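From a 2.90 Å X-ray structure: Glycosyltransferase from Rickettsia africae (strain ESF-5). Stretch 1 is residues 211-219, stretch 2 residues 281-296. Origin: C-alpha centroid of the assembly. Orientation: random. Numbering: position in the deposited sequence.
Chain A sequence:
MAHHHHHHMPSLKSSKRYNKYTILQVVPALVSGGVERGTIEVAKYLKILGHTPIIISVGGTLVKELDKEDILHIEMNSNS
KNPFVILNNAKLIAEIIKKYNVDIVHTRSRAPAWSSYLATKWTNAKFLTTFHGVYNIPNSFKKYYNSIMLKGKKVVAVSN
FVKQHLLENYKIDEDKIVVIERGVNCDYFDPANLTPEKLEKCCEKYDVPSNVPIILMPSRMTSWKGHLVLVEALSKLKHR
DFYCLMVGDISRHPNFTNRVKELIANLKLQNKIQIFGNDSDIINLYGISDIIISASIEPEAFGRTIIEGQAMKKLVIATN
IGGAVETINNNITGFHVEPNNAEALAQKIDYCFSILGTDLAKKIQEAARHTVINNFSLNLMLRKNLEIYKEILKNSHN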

# COMPACT_ATOMS: atom_id res chain seq x y z
N ASN A 211 8.17 18.19 -25.58
CA ASN A 211 7.33 17.43 -26.51
C ASN A 211 7.69 15.95 -26.54
O ASN A 211 7.92 15.38 -27.60
CB ASN A 211 7.40 18.04 -27.90
N VAL A 212 7.75 15.31 -25.38
CA VAL A 212 8.07 13.88 -25.30
C VAL A 212 7.24 13.23 -24.22
O VAL A 212 6.82 13.87 -23.24
CB VAL A 212 9.57 13.64 -25.01
CG1 VAL A 212 10.43 14.03 -26.21
CG2 VAL A 212 10.00 14.40 -23.75
N PRO A 213 6.97 11.93 -24.38
CA PRO A 213 6.22 11.20 -23.35
C PRO A 213 7.03 11.02 -22.07
O PRO A 213 8.23 10.77 -22.11
CB PRO A 213 5.93 9.85 -24.02
CG PRO A 213 6.09 10.09 -25.49
CD PRO A 213 7.16 11.13 -25.60
N ILE A 214 6.34 11.13 -20.94
CA ILE A 214 6.97 11.07 -19.62
C ILE A 214 6.61 9.75 -18.97
O ILE A 214 5.43 9.42 -18.83
CB ILE A 214 6.54 12.26 -18.74
CG1 ILE A 214 6.80 13.59 -19.45
CG2 ILE A 214 7.23 12.19 -17.37
CD1 ILE A 214 8.22 13.79 -19.88
N ILE A 215 7.63 8.99 -18.56
CA ILE A 215 7.45 7.72 -17.88
C ILE A 215 7.81 7.90 -16.41
O ILE A 215 8.95 8.24 -16.09
CB ILE A 215 8.31 6.62 -18.52
CG1 ILE A 215 7.99 6.48 -20.00
CG2 ILE A 215 8.10 5.31 -17.78
CD1 ILE A 215 8.97 5.58 -20.73
N LEU A 216 6.84 7.68 -15.53
CA LEU A 216 7.06 7.80 -14.10
C LEU A 216 7.13 6.41 -13.49
O LEU A 216 6.18 5.63 -13.63
CB LEU A 216 5.97 8.63 -13.44
CG LEU A 216 6.21 8.94 -11.96
CD1 LEU A 216 7.41 9.85 -11.80
CD2 LEU A 216 4.96 9.55 -11.34
N MET A 217 8.24 6.10 -12.83
CA MET A 217 8.29 4.93 -11.96
C MET A 217 8.39 5.40 -10.52
O MET A 217 9.50 5.70 -10.03
CB MET A 217 9.47 4.02 -12.31
CG MET A 217 9.45 2.74 -11.51
SD MET A 217 10.91 1.74 -11.77
CE MET A 217 10.57 0.39 -10.65
N PRO A 218 7.29 5.50 -9.80
CA PRO A 218 7.31 5.86 -8.37
C PRO A 218 7.51 4.61 -7.52
O PRO A 218 6.58 3.97 -7.04
CB PRO A 218 5.94 6.50 -8.16
CG PRO A 218 5.15 6.28 -9.45
CD PRO A 218 5.91 5.30 -10.28
N SER A 219 8.77 4.23 -7.35
CA SER A 219 9.14 3.05 -6.59
C SER A 219 10.30 3.39 -5.68
O SER A 219 11.25 4.07 -6.09
CB SER A 219 9.54 1.88 -7.51
OG SER A 219 8.41 1.24 -8.06
N ASP A 281 4.94 16.20 -3.27
CA ASP A 281 3.61 16.21 -3.87
C ASP A 281 3.67 15.31 -5.10
O ASP A 281 4.07 15.73 -6.19
CB ASP A 281 3.17 17.63 -4.22
CG ASP A 281 1.71 17.86 -3.94
OD1 ASP A 281 1.06 16.93 -3.42
OD2 ASP A 281 1.21 18.97 -4.22
N ILE A 282 3.27 14.05 -4.92
CA ILE A 282 3.34 13.08 -6.00
C ILE A 282 2.22 13.30 -7.01
O ILE A 282 2.29 12.78 -8.13
CB ILE A 282 3.30 11.66 -5.40
CG1 ILE A 282 3.70 10.60 -6.43
CG2 ILE A 282 1.94 11.38 -4.80
CD1 ILE A 282 5.16 10.60 -6.80
N ILE A 283 1.20 14.08 -6.66
CA ILE A 283 0.07 14.27 -7.55
C ILE A 283 0.49 15.02 -8.81
O ILE A 283 0.15 14.62 -9.94
CB ILE A 283 -1.09 14.97 -6.82
CG1 ILE A 283 -2.24 15.27 -7.78
CG2 ILE A 283 -0.61 16.24 -6.11
CD1 ILE A 283 -3.38 16.04 -7.17
N ASN A 284 1.25 16.10 -8.66
CA ASN A 284 1.74 16.83 -9.82
C ASN A 284 2.70 16.00 -10.65
O ASN A 284 2.83 16.24 -11.86
CB ASN A 284 2.41 18.14 -9.39
CG ASN A 284 1.44 19.11 -8.75
OD1 ASN A 284 1.56 19.43 -7.56
ND2 ASN A 284 0.47 19.57 -9.52
N LEU A 285 3.38 15.03 -10.04
CA LEU A 285 4.26 14.17 -10.81
C LEU A 285 3.48 13.16 -11.63
O LEU A 285 3.90 12.81 -12.75
CB LEU A 285 5.24 13.46 -9.86
CG LEU A 285 6.64 14.05 -9.93
CD1 LEU A 285 7.48 13.63 -8.75
CD2 LEU A 285 7.30 13.64 -11.23
N TYR A 286 2.36 12.67 -11.11
CA TYR A 286 1.47 11.86 -11.94
C TYR A 286 0.90 12.68 -13.09
O TYR A 286 0.90 12.23 -14.24
CB TYR A 286 0.34 11.28 -11.09
CG TYR A 286 0.69 10.06 -10.26
CD1 TYR A 286 0.87 8.82 -10.86
CD2 TYR A 286 0.81 10.14 -8.88
CE1 TYR A 286 1.18 7.70 -10.10
CE2 TYR A 286 1.12 9.03 -8.12
CZ TYR A 286 1.30 7.81 -8.73
OH TYR A 286 1.60 6.71 -7.98
N GLY A 287 0.44 13.90 -12.79
CA GLY A 287 -0.20 14.71 -13.80
C GLY A 287 0.68 15.01 -15.00
O GLY A 287 0.19 15.13 -16.12
N ILE A 288 2.00 15.14 -14.78
CA ILE A 288 2.91 15.42 -15.88
C ILE A 288 3.31 14.17 -16.64
O ILE A 288 3.94 14.27 -17.70
CB ILE A 288 4.20 16.13 -15.43
CG1 ILE A 288 5.05 15.21 -14.55
CG2 ILE A 288 3.88 17.44 -14.73
CD1 ILE A 288 6.40 15.79 -14.17
N SER A 289 2.96 13.00 -16.13
CA SER A 289 3.35 11.74 -16.74
C SER A 289 2.23 11.20 -17.62
O SER A 289 1.06 11.54 -17.46
CB SER A 289 3.72 10.72 -15.67
OG SER A 289 4.54 11.30 -14.68
N ASP A 290 2.62 10.34 -18.56
CA ASP A 290 1.67 9.64 -19.41
C ASP A 290 1.62 8.14 -19.15
O ASP A 290 0.57 7.53 -19.37
CB ASP A 290 2.03 9.88 -20.89
CG ASP A 290 2.26 11.35 -21.21
OD1 ASP A 290 1.35 12.17 -20.93
OD2 ASP A 290 3.34 11.68 -21.73
N ILE A 291 2.72 7.54 -18.69
CA ILE A 291 2.79 6.10 -18.43
C ILE A 291 3.41 5.88 -17.06
O ILE A 291 4.47 6.44 -16.76
CB ILE A 291 3.61 5.38 -19.51
CG1 ILE A 291 2.97 5.56 -20.89
CG2 ILE A 291 3.76 3.90 -19.17
CD1 ILE A 291 3.91 5.25 -22.03
N ILE A 292 2.76 5.06 -16.23
CA ILE A 292 3.24 4.72 -14.89
C ILE A 292 3.72 3.28 -14.89
O ILE A 292 3.09 2.41 -15.51
CB ILE A 292 2.15 4.93 -13.82
CG1 ILE A 292 1.49 6.30 -14.00
CG2 ILE A 292 2.75 4.84 -12.44
CD1 ILE A 292 2.43 7.45 -13.81
N ILE A 293 4.81 3.01 -14.17
CA ILE A 293 5.47 1.71 -14.21
C ILE A 293 5.58 1.13 -12.81
O ILE A 293 6.12 1.78 -11.90
CB ILE A 293 6.87 1.79 -14.84
CG1 ILE A 293 6.79 2.35 -16.27
CG2 ILE A 293 7.54 0.43 -14.83
CD1 ILE A 293 6.11 1.43 -17.26
N SER A 294 5.06 -0.08 -12.63
CA SER A 294 5.45 -0.96 -11.53
C SER A 294 6.12 -2.18 -12.14
O SER A 294 5.50 -2.91 -12.92
CB SER A 294 4.25 -1.39 -10.69
OG SER A 294 4.57 -2.57 -9.97
N ALA A 295 7.39 -2.39 -11.81
CA ALA A 295 8.19 -3.42 -12.44
C ALA A 295 8.74 -4.41 -11.43
O ALA A 295 9.78 -5.03 -11.66
CB ALA A 295 9.33 -2.79 -13.24
N SER A 296 8.05 -4.57 -10.30
CA SER A 296 8.57 -5.40 -9.22
C SER A 296 8.73 -6.84 -9.68
O SER A 296 7.84 -7.40 -10.33
CB SER A 296 7.64 -5.33 -8.01
OG SER A 296 7.37 -3.99 -7.65

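A helix that leads into a parallel strand can cover the neighbouring strand of the same sheet, and this glycosyltransferase shows how a single leucine ties the elements together. Leu216, which loses more area to the contact than any other residue here, sends CD1 to within 3.8 Å of Leu285 CD2, while its CD2 lies over one face of the Tyr286 ring, 4.2 Å from Tyr286 CD1. Its CB meets Ile292 CD1 at 3.7 Å, so helix and strand both line its pocket. Pro218 extends this apolar layer, its CD 3.9 Å from Ile292 CG2. On the sheet face shared by Ile215 and Ile291, Ile215 CG2 packs against Ile293 CG1 at 3.6 Å.

Between these layers runs the parallel ladder, in which one residue bonds to two positions on its neighbour: Leu216 N donates to Ile291 O (2.9 Å), and Ile293 N donates to Leu216 O (3.0 Å).

Toward the start of the strands the pattern turns polar. Ile214 O accepts from Asp290 N at 3.0 Å and, weakly, from Ile291 N at 3.3 Å. The Asp290 carboxylate completes the edge: Ile214 N donates to Asp290 OD2 (3.2 Å), a side chain thus serving as acceptor where the regular ladder would use a backbone carbonyl.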